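Local coordinates for protein MoeE5 (Streptomyces viridosporus ATCC 14672, PDB 6KVC) that binds NAD(+) together with UDP-glucose or UDP-glucuronate and probably epimerises the sugar of such nucleotides, at residues 97-102 with 158-163; 138-143 with 186-191; 217-222 with 283-288. All coordinates share one frame; numbering follows the deposited sequence.

How the interactions relate
All three contacts touch the same UDP-glucose, interaction 1 holding sugar and diphosphate, interaction 2 the sugar, interaction 3 the uridine. Interactions 1 and 2 have centres about 11 Å apart and meet where Gly161 CA lies 3.1 Å from Ser139 OG; both line the glucose site near the bound NAD. Interaction 3, centred about 15 Å from interaction 1, is joined to it by a salt bridge of 2.8 Å between Arg100 NH1 and Asp288 OD1, so one arginine serves the diphosphate while tied to the residue that binds the ribose. Interactions 2 and 3 do not touch; their nearest atoms are about 6 Å apart, and the ligand connects them.

Interaction 1 of 3, residues 97-102 with 158-163; sequences PGVRPS and SPYGVT. With UPG (uridine-5'-diphosphate-glucose), chain C.
One face of the Tyr160 ring carries the carbonyl of Pro97, whose O sits 3.3 Å above the plane and toward the rim, close to CZ. At the edge, in plane, comes the glucose hydroxyl O4' of UDP-glucose. Val99 CG2 approaches the ring obliquely, 3.8 Å from Tyr160 CD2, while its other methyl, CG1, rests against Ser158. The Arg100 guanidinium has uracil C6 over one face and O1A of the diphosphate in its plane: NH2 donates to O1A at 2.8 Å, and NH1 to O1B at 3.0 Å. A bend at chi3 (-65°) turns these two nitrogens toward the two phosphates. Ser102 packs its CB and OG on Tyr160 CB, both at 3.5 Å, its OG held by donating to Val99 O. Pro97 O also accepts from glucose O3' (2.6 Å), so this carbonyl both lies against the tyrosine face and accepts from the sugar. Tyr160 OH is 2.8 Å from the same O3' and is hydrogen-bonded to the ribose hydroxyl O2D of NAD, which puts the phenol between cofactor and substrate. With Lys164 one turn on, this is the YxxxK pair of the extended short-chain dehydrogenases. Ser158 OG caps the helix by accepting from Gly161 N, nearly straight at 167°. The loop 97-102 thus lies over the start of helix 159-175, with Tyr109 of helix 106-127 packed against Ser102 and Tyr160, and Leu170 of the second subunit against Pro159.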
# COMPACT_ATOMS: atom_id res chain seq x y z
N PRO A 97 2.39 8.14 -13.45
CA PRO A 97 1.73 6.88 -13.85
C PRO A 97 2.63 5.82 -14.47
O PRO A 97 2.12 4.72 -14.79
CB PRO A 97 0.74 7.37 -14.91
CG PRO A 97 1.50 8.49 -15.61
CD PRO A 97 2.21 9.21 -14.45
N GLY A 98 3.92 6.11 -14.67
CA GLY A 98 4.78 5.12 -15.35
C GLY A 98 5.24 4.01 -14.43
O GLY A 98 5.77 4.26 -13.34
N VAL A 99 5.11 2.77 -14.91
CA VAL A 99 5.59 1.63 -14.15
C VAL A 99 7.11 1.68 -13.96
O VAL A 99 7.64 1.49 -12.86
CB VAL A 99 5.19 0.32 -14.88
CG1 VAL A 99 5.93 -0.88 -14.29
CG2 VAL A 99 3.66 0.13 -14.84
N ARG A 100 7.86 1.87 -15.05
CA ARG A 100 9.28 1.55 -15.02
C ARG A 100 10.13 2.57 -14.25
O ARG A 100 11.05 2.14 -13.51
CB ARG A 100 9.73 1.36 -16.46
CG ARG A 100 9.17 0.02 -16.96
CD ARG A 100 9.35 -0.20 -18.48
NE ARG A 100 8.59 0.74 -19.27
CZ ARG A 100 7.29 0.62 -19.56
NH1 ARG A 100 6.61 -0.44 -19.10
NH2 ARG A 100 6.67 1.55 -20.26
N PRO A 101 9.86 3.89 -14.32
CA PRO A 101 10.66 4.83 -13.53
C PRO A 101 10.44 4.69 -12.04
O PRO A 101 11.20 5.29 -11.27
CB PRO A 101 10.18 6.21 -14.01
CG PRO A 101 9.64 5.97 -15.39
CD PRO A 101 8.95 4.61 -15.23
N SER A 102 9.42 3.95 -11.59
CA SER A 102 9.11 3.99 -10.17
C SER A 102 10.20 3.36 -9.32
O SER A 102 10.26 3.65 -8.13
CB SER A 102 7.74 3.30 -9.90
OG SER A 102 7.86 1.89 -10.19
N SER A 158 5.79 -3.83 -9.03
CA SER A 158 6.60 -2.61 -9.16
C SER A 158 6.29 -1.68 -8.01
O SER A 158 5.20 -1.72 -7.42
CB SER A 158 6.33 -1.87 -10.49
OG SER A 158 4.95 -1.51 -10.55
N PRO A 159 7.21 -0.78 -7.68
CA PRO A 159 6.86 0.25 -6.67
C PRO A 159 5.71 1.12 -7.10
O PRO A 159 4.92 1.53 -6.24
CB PRO A 159 8.17 1.04 -6.51
CG PRO A 159 9.24 -0.01 -6.87
CD PRO A 159 8.64 -0.76 -8.04
N TYR A 160 5.54 1.38 -8.40
CA TYR A 160 4.37 2.11 -8.88
C TYR A 160 3.08 1.40 -8.46
O TYR A 160 2.16 2.03 -7.92
CB TYR A 160 4.41 2.24 -10.41
CG TYR A 160 3.10 2.68 -10.99
CD1 TYR A 160 2.62 3.98 -10.82
CD2 TYR A 160 2.33 1.79 -11.75
CE1 TYR A 160 1.38 4.39 -11.35
CE2 TYR A 160 1.08 2.19 -12.32
CZ TYR A 160 0.64 3.47 -12.11
OH TYR A 160 -0.53 3.85 -12.69
N GLY A 161 2.99 0.09 -8.74
CA GLY A 161 1.81 -0.64 -8.33
C GLY A 161 1.57 -0.56 -6.82
O GLY A 161 0.42 -0.51 -6.38
N VAL A 162 2.66 -0.62 -6.02
CA VAL A 162 2.50 -0.41 -4.57
C VAL A 162 1.88 0.94 -4.28
O VAL A 162 0.95 1.05 -3.45
CB VAL A 162 3.83 -0.56 -3.83
CG1 VAL A 162 3.59 -0.29 -2.30
CG2 VAL A 162 4.35 -2.00 -4.06
N THR A 163 2.34 2.00 -4.96
CA THR A 163 1.74 3.31 -4.67
C THR A 163 0.28 3.41 -5.08
O THR A 163 -0.50 4.09 -4.40
CB THR A 163 2.54 4.48 -5.31
OG1 THR A 163 2.44 4.48 -6.76
CG2 THR A 163 4.01 4.44 -4.87
N1 UPG C . 6.80 -1.51 -23.93
C2 UPG C . 7.89 -1.71 -24.89
N3 UPG C . 8.57 -0.50 -25.30
C4 UPG C . 8.26 0.82 -24.84
C5 UPG C . 7.17 1.01 -23.85
C6 UPG C . 6.48 -0.20 -23.44
O2 UPG C . 8.13 -2.79 -25.31
O4 UPG C . 8.86 1.77 -25.24
C1C UPG C . 6.06 -2.66 -23.46
C2C UPG C . 6.01 -2.75 -22.09
O2C UPG C . 7.05 -3.66 -21.64
C3C UPG C . 4.54 -3.42 -21.83
C4C UPG C . 3.70 -2.94 -22.84
O4C UPG C . 4.60 -2.37 -23.90
O3C UPG C . 4.65 -4.84 -21.97
C5C UPG C . 2.82 -1.77 -22.45
O5C UPG C . 3.64 -0.71 -21.98
PA UPG C . 2.91 0.73 -21.71
O1A UPG C . 4.02 1.64 -21.29
O2A UPG C . 1.99 1.13 -22.81
O3A UPG C . 1.87 0.45 -20.47
PB UPG C . 2.19 -0.41 -19.09
O1B UPG C . 3.59 -0.35 -18.70
O2B UPG C . 1.56 -1.76 -19.15
O3B UPG C . 1.41 0.58 -18.04
C1' UPG C . 0.17 1.13 -18.34
C2' UPG C . 0.06 2.41 -17.55
C3' UPG C . 0.22 2.11 -16.08
C4' UPG C . -0.86 1.14 -15.67
C5' UPG C . -0.68 -0.12 -16.48
C6' UPG C . -1.66 -1.20 -16.13
O2' UPG C . 1.16 3.26 -17.97
O3' UPG C . 0.01 3.34 -15.36
O4' UPG C . -0.68 0.70 -14.31
O5' UPG C . -0.93 0.26 -17.90
O6' UPG C . -2.92 -0.74 -16.43

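Interaction 2 of 3, residues 138-143 with 186-191; sequences SSVYGG and ALRFFT. With UPG (uridine-5'-diphosphate-glucose), chain C.
Ser138 sets its CB squarely over the face of the Phe190 ring, 3.3 Å from the centroid and only 8° off the normal, a CH-pi contact. Its OG takes the position between backbone N and carbonyl carbon (chi1 66°), which turns the hydroxyl toward the glucose. Next to this pair, Tyr141 crosses Phe190 at about a right angle, with its CE2 touching CZ of the phenylalanine obliquely. Tyr141 also stands across Arg188, ring and guanidinium planes 86° apart, and Arg188 NH1 donates to Tyr141 OH at 2.9 Å with the oxygen in the guanidinium plane. Val140 CG2 lies over the centre of the guanidinium, 3.5 Å above it, and so faces the flat cation with a methyl. The extended arginine chain reaches Glu168 of helix 159-175 through NH2 in a salt bridge, and Tyr141 OH bonds further to Asn253 of strand 250-254. Between the backbones, Ser138 N donates to Phe189 O at 2.9 Å, tying the 3-10 turn after strand 131-137 to its parallel neighbour, strand 183-193. Both segments converge on the sugar: Thr191 holds O6' through its backbone N (3.0 Å) and O5' through its hydroxyl OG1 (2.9 Å), while O6' can donate weakly to Ser138 OG or Phe189 O, which compete for its single proton. The buried arginine is probably charge-balanced by Glu168 and held in orientation by it, Tyr141 OH and Val140 CG2; Ser138 is probably positioned for the sugar by Phe189 O and the Phe190 face.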
# COMPACT_ATOMS: atom_id res chain seq x y z
N SER A 138 -4.72 -1.75 -12.74
CA SER A 138 -4.45 -3.18 -12.79
C SER A 138 -3.07 -3.56 -12.25
O SER A 138 -2.82 -4.74 -11.96
CB SER A 138 -4.59 -3.69 -14.23
OG SER A 138 -3.57 -3.14 -15.07
N SER A 139 -2.15 -2.59 -12.11
CA SER A 139 -0.84 -2.86 -11.58
C SER A 139 -0.89 -3.42 -10.18
O SER A 139 0.13 -3.95 -9.70
CB SER A 139 -0.05 -1.54 -11.54
OG SER A 139 1.25 -1.75 -11.15
N VAL A 140 -2.02 -3.26 -9.47
CA VAL A 140 -2.07 -3.82 -8.12
C VAL A 140 -2.06 -5.33 -8.15
O VAL A 140 -1.72 -5.95 -7.15
CB VAL A 140 -3.29 -3.31 -7.31
CG1 VAL A 140 -3.35 -1.75 -7.28
CG2 VAL A 140 -4.63 -3.92 -7.85
N TYR A 141 -2.43 -5.95 -9.27
CA TYR A 141 -2.48 -7.42 -9.34
C TYR A 141 -1.11 -8.04 -9.51
O TYR A 141 -0.93 -9.19 -9.13
CB TYR A 141 -3.37 -7.87 -10.51
CG TYR A 141 -4.82 -7.48 -10.30
CD1 TYR A 141 -5.52 -7.94 -9.19
CD2 TYR A 141 -5.45 -6.59 -11.15
CE1 TYR A 141 -6.85 -7.59 -8.99
CE2 TYR A 141 -6.78 -6.21 -10.96
CZ TYR A 141 -7.47 -6.72 -9.87
OH TYR A 141 -8.77 -6.37 -9.65
N GLY A 142 -0.17 -7.33 -10.11
CA GLY A 142 1.12 -7.91 -10.33
C GLY A 142 1.00 -8.98 -11.40
O GLY A 142 0.18 -8.88 -12.33
N GLY A 143 1.80 -10.03 -11.25
CA GLY A 143 1.92 -11.04 -12.28
C GLY A 143 0.89 -12.12 -12.08
O GLY A 143 0.78 -12.71 -11.00
N ALA A 186 -13.23 3.11 -6.54
CA ALA A 186 -11.83 2.96 -6.95
C ALA A 186 -11.81 2.10 -8.23
O ALA A 186 -12.31 0.97 -8.22
CB ALA A 186 -11.03 2.29 -5.84
N LEU A 187 -11.27 2.65 -9.31
CA LEU A 187 -11.33 2.03 -10.64
C LEU A 187 -9.93 1.54 -11.02
O LEU A 187 -9.00 2.34 -11.16
CB LEU A 187 -11.87 3.02 -11.67
CG LEU A 187 -13.31 3.51 -11.41
CD1 LEU A 187 -13.74 4.39 -12.53
CD2 LEU A 187 -14.25 2.29 -11.26
N ARG A 188 -9.80 0.23 -11.22
CA ARG A 188 -8.52 -0.35 -11.61
C ARG A 188 -8.49 -0.38 -13.14
O ARG A 188 -9.03 -1.29 -13.75
CB ARG A 188 -8.35 -1.73 -11.00
CG ARG A 188 -8.09 -1.63 -9.51
CD ARG A 188 -8.20 -3.01 -8.86
NE ARG A 188 -7.95 -2.90 -7.41
CZ ARG A 188 -7.97 -3.95 -6.56
NH1 ARG A 188 -8.27 -5.17 -7.01
NH2 ARG A 188 -7.69 -3.75 -5.26
N PHE A 189 -7.89 0.66 -13.74
CA PHE A 189 -7.83 0.74 -15.21
C PHE A 189 -6.81 -0.24 -15.77
O PHE A 189 -5.78 -0.53 -15.15
CB PHE A 189 -7.38 2.14 -15.67
CG PHE A 189 -8.21 3.32 -15.20
CD1 PHE A 189 -9.56 3.23 -14.95
CD2 PHE A 189 -7.60 4.59 -15.10
CE1 PHE A 189 -10.30 4.37 -14.52
CE2 PHE A 189 -8.35 5.72 -14.72
CZ PHE A 189 -9.69 5.57 -14.42
N PHE A 190 -7.11 -0.74 -16.97
CA PHE A 190 -6.22 -1.62 -17.73
C PHE A 190 -5.71 -0.88 -18.96
O PHE A 190 -6.50 -0.51 -19.85
CB PHE A 190 -6.98 -2.90 -18.11
CG PHE A 190 -7.12 -3.87 -16.94
CD1 PHE A 190 -7.97 -3.56 -15.86
CD2 PHE A 190 -6.43 -5.06 -16.95
CE1 PHE A 190 -8.09 -4.43 -14.77
CE2 PHE A 190 -6.55 -5.96 -15.87
CZ PHE A 190 -7.41 -5.63 -14.77
N THR A 191 -4.38 -0.69 -19.02
CA THR A 191 -3.59 -0.02 -20.06
C THR A 191 -4.43 0.76 -21.08
O THR A 191 -4.88 0.21 -22.09
CB THR A 191 -2.68 -1.04 -20.76
OG1 THR A 191 -1.94 -1.77 -19.75
CG2 THR A 191 -1.64 -0.26 -21.63
N1 UPG C . 6.80 -1.51 -23.93
C2 UPG C . 7.89 -1.71 -24.89
N3 UPG C . 8.57 -0.50 -25.30
C4 UPG C . 8.26 0.82 -24.84
C5 UPG C . 7.17 1.01 -23.85
C6 UPG C . 6.48 -0.20 -23.44
O2 UPG C . 8.13 -2.79 -25.31
O4 UPG C . 8.86 1.77 -25.24
C1C UPG C . 6.06 -2.66 -23.46
C2C UPG C . 6.01 -2.75 -22.09
O2C UPG C . 7.05 -3.66 -21.64
C3C UPG C . 4.54 -3.42 -21.83
C4C UPG C . 3.70 -2.94 -22.84
O4C UPG C . 4.60 -2.37 -23.90
O3C UPG C . 4.65 -4.84 -21.97
C5C UPG C . 2.82 -1.77 -22.45
O5C UPG C . 3.64 -0.71 -21.98
PA UPG C . 2.91 0.73 -21.71
O1A UPG C . 4.02 1.64 -21.29
O2A UPG C . 1.99 1.13 -22.81
O3A UPG C . 1.87 0.45 -20.47
PB UPG C . 2.19 -0.41 -19.09
O1B UPG C . 3.59 -0.35 -18.70
O2B UPG C . 1.56 -1.76 -19.15
O3B UPG C . 1.41 0.58 -18.04
C1' UPG C . 0.17 1.13 -18.34
C2' UPG C . 0.06 2.41 -17.55
C3' UPG C . 0.22 2.11 -16.08
C4' UPG C . -0.86 1.14 -15.67
C5' UPG C . -0.68 -0.12 -16.48
C6' UPG C . -1.66 -1.20 -16.13
O2' UPG C . 1.16 3.26 -17.97
O3' UPG C . 0.01 3.34 -15.36
O4' UPG C . -0.68 0.70 -14.31
O5' UPG C . -0.93 0.26 -17.90
O6' UPG C . -2.92 -0.74 -16.43

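Interaction 3 of 3, residues 217-222 with 283-288; sequences EIYGDG and SARIGD. With UPG (uridine-5'-diphosphate-glucose), chain C.
The backbones come together just beyond the paired strands 216-219 and 279-282, where Gly220 and Ala284 bring their CA atoms within 3.9 Å and Ala284 CA makes a CA-H...O contact with Tyr219 O. Uracil N3 lies 3.4 Å above one face of the Tyr219 ring; on the opposite face, in one of its two modelled conformers, Arg285 lays its CG as a CH-pi contact. In that conformer a bend at chi2 (-42°) folds the arginine back along the ring, its guanidinium tilted 32° from the ring plane with Tyr219 CD1 over its centre; NH1 donates to Ser283 O at 2.7 Å, while NH2 forms a long, weak salt bridge with Glu217 OE2 at 3.3 Å, with a bridging water. Uracil is read by the backbone: its N3 donates to Glu217 O at 2.7 Å, almost straight at 177°, and Tyr219 N donates to O2 at 2.8 Å. Ribose O2C donates to Asp288 OD2, which another water links to Tyr219 O and Arg285 N. A tyrosine face over the base, with a backbone carbonyl for N3-H and a backbone N-H for O2, suits uracil; Asp288 takes the ribose hydroxyl on OD2 while OD1 pairs with Arg100, which probably helps to position the carboxylate.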
# COMPACT_ATOMS: atom_id res chain seq x y z
N GLU A 217 11.89 0.83 -28.79
CA GLU A 217 12.49 -0.40 -28.33
C GLU A 217 11.39 -1.29 -27.78
O GLU A 217 10.51 -0.81 -27.09
CB GLU A 217 13.53 -0.12 -27.25
CG GLU A 217 14.22 -1.38 -26.85
CD GLU A 217 15.48 -1.08 -26.06
OE1 GLU A 217 16.43 -1.89 -26.16
OE2 GLU A 217 15.49 -0.02 -25.38
N ILE A 218 11.43 -2.58 -28.13
CA ILE A 218 10.53 -3.55 -27.52
C ILE A 218 11.24 -4.16 -26.31
O ILE A 218 12.35 -4.67 -26.41
CB ILE A 218 10.10 -4.63 -28.52
CG1 ILE A 218 9.51 -3.99 -29.79
CG2 ILE A 218 9.16 -5.62 -27.84
CD1 ILE A 218 8.42 -3.13 -29.54
N TYR A 219 10.60 -4.07 -25.14
CA TYR A 219 11.20 -4.48 -23.86
C TYR A 219 10.93 -5.96 -23.62
O TYR A 219 10.00 -6.32 -22.89
CB TYR A 219 10.62 -3.67 -22.70
CG TYR A 219 10.84 -2.21 -22.77
CD1 TYR A 219 11.97 -1.64 -23.37
CD2 TYR A 219 9.91 -1.33 -22.18
CE1 TYR A 219 12.15 -0.24 -23.38
CE2 TYR A 219 10.09 0.05 -22.20
CZ TYR A 219 11.21 0.59 -22.79
OH TYR A 219 11.39 1.95 -22.80
N GLY A 220 11.81 -6.82 -24.15
CA GLY A 220 11.61 -8.25 -24.13
C GLY A 220 11.33 -8.75 -25.54
O GLY A 220 11.63 -8.08 -26.52
N ASP A 221 10.69 -9.93 -25.62
CA ASP A 221 10.49 -10.53 -26.94
C ASP A 221 9.16 -10.16 -27.59
O ASP A 221 8.85 -10.69 -28.67
CB ASP A 221 10.66 -12.05 -26.88
CG ASP A 221 9.64 -12.75 -26.05
OD1 ASP A 221 8.63 -12.14 -25.61
OD2 ASP A 221 9.83 -13.97 -25.82
N GLY A 222 8.40 -9.22 -27.00
CA GLY A 222 7.14 -8.84 -27.60
C GLY A 222 5.99 -9.80 -27.37
O GLY A 222 4.86 -9.49 -27.76
N SER A 283 15.90 -5.86 -23.85
CA SER A 283 15.71 -6.72 -22.68
C SER A 283 14.43 -6.34 -21.96
O SER A 283 14.04 -5.18 -21.95
CB SER A 283 16.91 -6.61 -21.74
OG SER A 283 17.22 -5.24 -21.49
N ALA A 284 13.75 -7.35 -21.41
CA ALA A 284 12.61 -7.10 -20.54
C ALA A 284 13.03 -6.21 -19.38
O ALA A 284 14.15 -6.28 -18.87
CB ALA A 284 12.05 -8.44 -20.03
N ARG A 285 12.09 -5.35 -18.96
CA ARG A 285 12.32 -4.46 -17.84
C ARG A 285 11.68 -5.06 -16.59
O ARG A 285 10.51 -5.46 -16.62
CB ARG A 285 11.74 -3.06 -18.08
CG ARG A 285 12.28 -2.35 -19.35
CD ARG A 285 13.75 -2.49 -19.58
NE ARG A 285 14.34 -1.37 -20.33
CZ ARG A 285 14.98 -1.49 -21.50
NH1 ARG A 285 15.08 -2.67 -22.09
NH2 ARG A 285 15.49 -0.41 -22.07
N ILE A 286 12.47 -5.17 -15.53
CA ILE A 286 11.96 -5.66 -14.25
C ILE A 286 10.85 -4.74 -13.77
O ILE A 286 10.95 -3.51 -13.83
CB ILE A 286 13.13 -5.78 -13.25
CG1 ILE A 286 14.04 -6.94 -13.66
CG2 ILE A 286 12.65 -6.07 -11.88
CD1 ILE A 286 15.32 -7.04 -12.84
N GLY A 287 9.75 -5.36 -13.32
CA GLY A 287 8.56 -4.65 -12.88
C GLY A 287 7.43 -4.74 -13.88
O GLY A 287 6.27 -4.52 -13.52
N ASP A 288 7.74 -5.03 -15.15
CA ASP A 288 6.69 -5.19 -16.16
C ASP A 288 6.02 -6.54 -15.98
O ASP A 288 6.71 -7.58 -16.07
CB ASP A 288 7.27 -5.11 -17.57
CG ASP A 288 7.52 -3.69 -18.06
OD1 ASP A 288 7.08 -2.71 -17.46
OD2 ASP A 288 8.17 -3.53 -19.14
N1 UPG C . 6.80 -1.51 -23.93
C2 UPG C . 7.89 -1.71 -24.89
N3 UPG C . 8.57 -0.50 -25.30
C4 UPG C . 8.26 0.82 -24.84
C5 UPG C . 7.17 1.01 -23.85
C6 UPG C . 6.48 -0.20 -23.44
O2 UPG C . 8.13 -2.79 -25.31
O4 UPG C . 8.86 1.77 -25.24
C1C UPG C . 6.06 -2.66 -23.46
C2C UPG C . 6.01 -2.75 -22.09
O2C UPG C . 7.05 -3.66 -21.64
C3C UPG C . 4.54 -3.42 -21.83
C4C UPG C . 3.70 -2.94 -22.84
O4C UPG C . 4.60 -2.37 -23.90
O3C UPG C . 4.65 -4.84 -21.97
C5C UPG C . 2.82 -1.77 -22.45
O5C UPG C . 3.64 -0.71 -21.98
PA UPG C . 2.91 0.73 -21.71
O1A UPG C . 4.02 1.64 -21.29
O2A UPG C . 1.99 1.13 -22.81
O3A UPG C . 1.87 0.45 -20.47
PB UPG C . 2.19 -0.41 -19.09
O1B UPG C . 3.59 -0.35 -18.70
O2B UPG C . 1.56 -1.76 -19.15
O3B UPG C . 1.41 0.58 -18.04
C1' UPG C . 0.17 1.13 -18.34
C2' UPG C . 0.06 2.41 -17.55
C3' UPG C . 0.22 2.11 -16.08
C4' UPG C . -0.86 1.14 -15.67
C5' UPG C . -0.68 -0.12 -16.48
C6' UPG C . -1.66 -1.20 -16.13
O2' UPG C . 1.16 3.26 -17.97
O3' UPG C . 0.01 3.34 -15.36
O4' UPG C . -0.68 0.70 -14.31
O5' UPG C . -0.93 0.26 -17.90
O6' UPG C . -2.92 -0.74 -16.43
O HOH W 1 17.58 0.01 -23.82
O HOH W 2 16.86 -2.91 -23.94
O HOH W 3 9.52 -5.76 -20.21